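Local coordinates for ALBA-Domain Protein (Trypanosoma brucei, PDB 7DL8) that probably binds RNA through its Alba domain, a small mixed beta sheet packed against helices, at residues 10-15 with 37-42; 43-48 with 85-90. One frame throughout, in Å; residues are numbered along the deposited sequence.

Interaction 1: residues 10-15 with 37-42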
loop_
_atom_site.group_PDB
_atom_site.type_symbol
_atom_site.label_atom_id
_atom_site.label_comp_id
_atom_site.label_asym_id
_atom_site.label_seq_id
_atom_site.Cartn_x
_atom_site.Cartn_y
_atom_site.Cartn_z
ATOM N N PRO A 10 -7.504 -20.678 13.122
ATOM C CA PRO A 10 -8.157 -20.706 14.436
ATOM C C PRO A 10 -9.044 -19.487 14.645
ATOM O O PRO A 10 -8.982 -18.494 13.917
ATOM C CB PRO A 10 -6.982 -20.725 15.420
ATOM C CG PRO A 10 -5.832 -21.259 14.627
ATOM C CD PRO A 10 -6.037 -20.741 13.235
ATOM N N ARG A 11 -9.893 -19.580 15.672
ATOM C CA ARG A 11 -10.843 -18.507 15.946
ATOM C C ARG A 11 -10.131 -17.220 16.347
ATOM O O ARG A 11 -10.568 -16.122 15.985
ATOM C CB ARG A 11 -11.826 -18.933 17.038
ATOM C CG ARG A 11 -12.883 -17.883 17.350
ATOM C CD ARG A 11 -13.616 -18.183 18.646
ATOM N NE ARG A 11 -14.564 -17.125 18.990
ATOM C CZ ARG A 11 -14.526 -16.423 20.118
ATOM N NH1 ARG A 11 -13.588 -16.664 21.022
ATOM N NH2 ARG A 11 -15.429 -15.478 20.342
ATOM N N ASN A 12 -9.028 -17.335 17.090
ATOM C CA ASN A 12 -8.295 -16.173 17.579
ATOM C C ASN A 12 -7.217 -15.706 16.609
ATOM O O ASN A 12 -6.206 -15.134 17.038
ATOM C CB ASN A 12 -7.684 -16.473 18.948
ATOM C CG ASN A 12 -6.718 -17.639 18.912
ATOM O OD1 ASN A 12 -6.681 -18.400 17.945
ATOM N ND2 ASN A 12 -5.924 -17.782 19.965
ATOM N N SER A 13 -7.406 -15.935 15.312
ATOM C CA SER A 13 -6.470 -15.487 14.289
ATOM C C SER A 13 -7.232 -14.615 13.304
ATOM O O SER A 13 -8.158 -15.089 12.637
ATOM C CB SER A 13 -5.816 -16.674 13.579
ATOM O OG SER A 13 -5.327 -16.301 12.303
ATOM N N VAL A 14 -6.836 -13.350 13.210
ATOM C CA VAL A 14 -7.463 -12.374 12.329
ATOM C C VAL A 14 -6.515 -12.119 11.166
ATOM O O VAL A 14 -5.380 -11.671 11.367
ATOM C CB VAL A 14 -7.794 -11.069 13.072
ATOM C CG1 VAL A 14 -8.449 -10.070 12.129
ATOM C CG2 VAL A 14 -8.688 -11.353 14.267
ATOM N N ARG A 15 -6.981 -12.399 9.953
ATOM C CA ARG A 15 -6.187 -12.212 8.745
ATOM C C ARG A 15 -6.572 -10.876 8.125
ATOM O O ARG A 15 -7.699 -10.706 7.647
ATOM C CB ARG A 15 -6.411 -13.364 7.767
ATOM C CG ARG A 15 -5.990 -13.062 6.331
ATOM C CD ARG A 15 -4.483 -12.920 6.211
ATOM N NE ARG A 15 -3.844 -14.190 5.879
ATOM C CZ ARG A 15 -3.099 -14.891 6.725
ATOM N NH1 ARG A 15 -2.553 -16.036 6.344
ATOM N NH2 ARG A 15 -2.903 -14.445 7.956
ATOM N N GLU A 37 -10.802 -14.909 24.620
ATOM C CA GLU A 37 -9.507 -15.204 24.018
ATOM C C GLU A 37 -8.394 -14.467 24.753
ATOM O O GLU A 37 -8.481 -13.258 24.989
ATOM C CB GLU A 37 -9.501 -14.820 22.539
ATOM C CG GLU A 37 -10.545 -15.537 21.696
ATOM C CD GLU A 37 -10.219 -17.000 21.462
ATOM O OE1 GLU A 37 -9.090 -17.426 21.787
ATOM O OE2 GLU A 37 -11.097 -17.724 20.949
ATOM N N LYS A 38 -7.343 -15.205 25.116
ATOM C CA LYS A 38 -6.200 -14.598 25.789
ATOM C C LYS A 38 -5.308 -13.831 24.823
ATOM O O LYS A 38 -4.700 -12.828 25.214
ATOM C CB LYS A 38 -5.387 -15.672 26.515
ATOM N N GLU A 39 -5.208 -14.280 23.573
ATOM C CA GLU A 39 -4.355 -13.629 22.593
ATOM C C GLU A 39 -4.991 -13.745 21.214
ATOM O O GLU A 39 -5.684 -14.720 20.914
ATOM C CB GLU A 39 -2.942 -14.229 22.583
ATOM C CG GLU A 39 -2.875 -15.675 22.123
ATOM C CD GLU A 39 -1.627 -16.383 22.611
ATOM O OE1 GLU A 39 -0.801 -15.736 23.287
ATOM O OE2 GLU A 39 -1.471 -17.587 22.316
ATOM N N VAL A 40 -4.763 -12.726 20.389
ATOM C CA VAL A 40 -5.235 -12.694 19.010
ATOM C C VAL A 40 -4.023 -12.572 18.096
ATOM O O VAL A 40 -3.134 -11.749 18.342
ATOM C CB VAL A 40 -6.224 -11.538 18.773
ATOM C CG1 VAL A 40 -6.537 -11.400 17.290
ATOM C CG2 VAL A 40 -7.499 -11.759 19.573
ATOM N N TYR A 41 -3.989 -13.391 17.046
ATOM C CA TYR A 41 -2.902 -13.389 16.072
ATOM C C TYR A 41 -3.321 -12.546 14.872
ATOM O O TYR A 41 -4.164 -12.968 14.073
ATOM C CB TYR A 41 -2.553 -14.814 15.641
ATOM C CG TYR A 41 -1.894 -15.658 16.712
ATOM C CD1 TYR A 41 -2.625 -16.144 17.788
ATOM C CD2 TYR A 41 -0.546 -15.979 16.640
ATOM C CE1 TYR A 41 -2.029 -16.918 18.767
ATOM C CE2 TYR A 41 0.060 -16.755 17.613
ATOM C CZ TYR A 41 -0.687 -17.220 18.675
ATOM O OH TYR A 41 -0.092 -17.991 19.648
ATOM N N VAL A 42 -2.739 -11.356 14.749
ATOM C CA VAL A 42 -3.022 -10.444 13.645
ATOM C C VAL A 42 -1.938 -10.629 12.592
ATOM O O VAL A 42 -0.760 -10.346 12.845
ATOM C CB VAL A 42 -3.092 -8.985 14.123
ATOM C CG1 VAL A 42 -3.470 -8.067 12.971
ATOM C CG2 VAL A 42 -4.085 -8.849 15.268
#
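Glu37 reaches across to Arg11. Its CG is anti to the carbonyl carbon and its chain bends at chi2 (-72°), which brings OE2 to the tip of the extended Arg11 side chain. The salt bridge, 2.7 Å from Arg11 NH1 to Glu37 OE2, lies close to the guanidinium plane and uses the anti lone pair of OE2; the two flat groups are turned 41° apart. Asp35 takes the other terminal nitrogen of Arg11, NH2, so two carboxylates probably share this charge. Glu37 OE1 comes to 3.3 Å from Asn12 CB, the two side chains crossing at about a right angle. Glu39 accepts a weak hydrogen bond at its carbonyl from Asn12 ND2, while its carboxylate receives the Tyr41 hydroxyl from above its plane. Val40 sets CG1 3.7 Å from Val14 CG2. Tyr41 pairs in parallel with Ser13, its N donating almost straight to Asn12 O (2.8 Å, 168°) and its O accepting Val14 N at 2.8 Å from above the carbonyl plane. Val42 pairs with Val14, both side chains on the face that also carries Val40. The contact joins the two strands of the beta-alpha-beta unit, 13-16 and 39-45, whose helix 22-34 covers Val14 and Val40, while strand 84-94 flanks strand 39-45.

Interaction 2: residues 43-48 with 85-90; sequences SALGGA and VDKIEI
Strands 43-45 and 85-90 run antiparallel, their axes 168° apart, with Ala44 and Ile88 as the hydrogen-bonded pair and Ser43-Glu89 and Leu45-Lys87 as the non-hydrogen-bonded pairs around it. Ala44 N donates to Ile88 O at 3.2 Å, in the carbonyl plane, and Ile88 N returns to Ala44 O nearly along its C=O axis. Gly46, at a positive phi that by itself favours glycine, donates N to Asp86 O in the shortest and straightest bond of the three, 2.8 Å and 177°. On the face of Leu45 and Lys87, Leu45 CD2 rests 3.8 Å from Lys87 CB as the two chains cross obliquely. Lys87 stays extended, CG anti to the backbone N (chi1 164°), so that its CE passes 4.1 Å from Ser43 CB. Leu45 CB also meets Val85 CG1 at 3.9 Å. The other face carries Ala44 and Ile88, which lie against helix 49-61, and Ile88 packs on Ile88 of the second subunit. Asp86 turns its carboxylate to Arg74, a salt bridge that probably keeps it ionised. The hydrogen bonds between these segments are thus all backbone to backbone, and the side chains add mainly carbon contacts, Lys87 through its methylenes.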
loop_
_atom_site.group_PDB
_atom_site.type_symbol
_atom_site.label_atom_id
_atom_site.label_comp_id
_atom_site.label_asym_id
_atom_site.label_seq_id
_atom_site.Cartn_x
_atom_site.Cartn_y
_atom_site.Cartn_z
ATOM N N SER A 43 -2.327 -11.108 11.412
ATOM C CA SER A 43 -1.384 -11.454 10.359
ATOM C C SER A 43 -1.854 -10.899 9.019
ATOM O O SER A 43 -3.027 -10.560 8.839
ATOM C CB SER A 43 -1.192 -12.974 10.264
ATOM O OG SER A 43 -2.433 -13.633 10.083
ATOM N N ALA A 44 -0.921 -10.827 8.071
ATOM C CA ALA A 44 -1.226 -10.370 6.720
ATOM C C ALA A 44 -0.131 -10.836 5.772
ATOM O O ALA A 44 0.972 -11.195 6.192
ATOM C CB ALA A 44 -1.375 -8.846 6.660
ATOM N N LEU A 45 -0.451 -10.819 4.480
ATOM C CA LEU A 45 0.446 -11.291 3.435
ATOM C C LEU A 45 0.850 -10.150 2.511
ATOM O O LEU A 45 0.027 -9.298 2.167
ATOM C CB LEU A 45 -0.220 -12.387 2.596
ATOM C CG LEU A 45 -0.752 -13.646 3.272
ATOM C CD1 LEU A 45 -1.361 -14.541 2.208
ATOM C CD2 LEU A 45 0.333 -14.387 4.033
ATOM N N GLY A 46 2.116 -10.157 2.106
ATOM C CA GLY A 46 2.632 -9.265 1.084
ATOM C C GLY A 46 2.319 -7.795 1.270
ATOM O O GLY A 46 2.742 -7.173 2.251
ATOM N N GLY A 47 1.580 -7.224 0.317
ATOM C CA GLY A 47 1.260 -5.810 0.341
ATOM C C GLY A 47 0.323 -5.394 1.452
ATOM O O GLY A 47 0.172 -4.191 1.687
ATOM N N ALA A 48 -0.314 -6.347 2.127
ATOM C CA ALA A 48 -1.193 -6.059 3.251
ATOM C C ALA A 48 -0.466 -6.064 4.589
ATOM O O ALA A 48 -1.099 -5.833 5.624
ATOM C CB ALA A 48 -2.352 -7.060 3.291
ATOM N N VAL A 85 5.763 -15.417 -0.998
ATOM C CA VAL A 85 4.862 -14.493 -0.318
ATOM C C VAL A 85 5.349 -14.331 1.114
ATOM O O VAL A 85 5.472 -15.320 1.848
ATOM C CB VAL A 85 3.405 -14.983 -0.352
ATOM C CG1 VAL A 85 2.501 -14.005 0.381
ATOM C CG2 VAL A 85 2.941 -15.171 -1.789
ATOM N N ASP A 86 5.621 -13.092 1.510
ATOM C CA ASP A 86 6.066 -12.798 2.865
ATOM C C ASP A 86 4.874 -12.507 3.767
ATOM O O ASP A 86 3.825 -12.038 3.317
ATOM C CB ASP A 86 7.035 -11.618 2.868
ATOM C CG ASP A 86 8.348 -11.947 2.189
ATOM O OD1 ASP A 86 8.888 -13.047 2.437
ATOM O OD2 ASP A 86 8.833 -11.116 1.397
ATOM N N LYS A 87 5.048 -12.792 5.055
ATOM C CA LYS A 87 3.960 -12.745 6.019
ATOM C C LYS A 87 4.443 -12.172 7.343
ATOM O O LYS A 87 5.546 -12.488 7.798
ATOM C CB LYS A 87 3.375 -14.148 6.223
ATOM C CG LYS A 87 2.515 -14.323 7.458
ATOM C CD LYS A 87 2.045 -15.763 7.569
ATOM C CE LYS A 87 1.208 -15.986 8.816
ATOM N NZ LYS A 87 0.980 -17.436 9.068
ATOM N N ILE A 88 3.613 -11.330 7.954
ATOM C CA ILE A 88 3.851 -10.816 9.297
ATOM C C ILE A 88 2.771 -11.373 10.213
ATOM O O ILE A 88 1.656 -11.676 9.774
ATOM C CB ILE A 88 3.870 -9.271 9.333
ATOM C CG1 ILE A 88 4.557 -8.765 10.604
ATOM C CG2 ILE A 88 2.460 -8.704 9.229
ATOM C CD1 ILE A 88 4.771 -7.267 10.629
ATOM N N GLU A 89 3.114 -11.540 11.489
ATOM C CA GLU A 89 2.178 -12.056 12.485
ATOM C C GLU A 89 2.432 -11.346 13.808
ATOM O O GLU A 89 3.505 -11.501 14.400
ATOM C CB GLU A 89 2.309 -13.570 12.647
ATOM C CG GLU A 89 1.303 -14.168 13.618
ATOM C CD GLU A 89 1.457 -15.668 13.773
ATOM O OE1 GLU A 89 2.384 -16.100 14.492
ATOM O OE2 GLU A 89 0.651 -16.413 13.178
ATOM N N ILE A 90 1.453 -10.570 14.264
ATOM C CA ILE A 90 1.534 -9.835 15.520
ATOM C C ILE A 90 0.592 -10.484 16.523
ATOM O O ILE A 90 -0.601 -10.659 16.243
ATOM C CB ILE A 90 1.189 -8.347 15.327
ATOM C CG1 ILE A 90 2.116 -7.718 14.285
ATOM C CG2 ILE A 90 1.280 -7.602 16.650
ATOM C CD1 ILE A 90 1.400 -6.839 13.283
#

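How the interactions relate
Interactions 1 and 2 follow one another along strand 39-45 and lie in a single sheet, their centres about 15 Å apart. That strand is paired in parallel with strand 13-16 at one edge and antiparallel with strand 84-94 at the other. The seam between the contacts is made by backbone: Val42 O lies 2.6 Å from Ile90 N and Val14 O 3.1 Å from Ser43 N, both probable hydrogen bonds. On the face carrying Ser43 and Glu89, the Tyr41 ring brings CD2 to 3.5 Å from Glu89 CD. Residues 85-90 of interaction 2 also reach a second subunit, whereas no other chain of the assembly touches interaction 1.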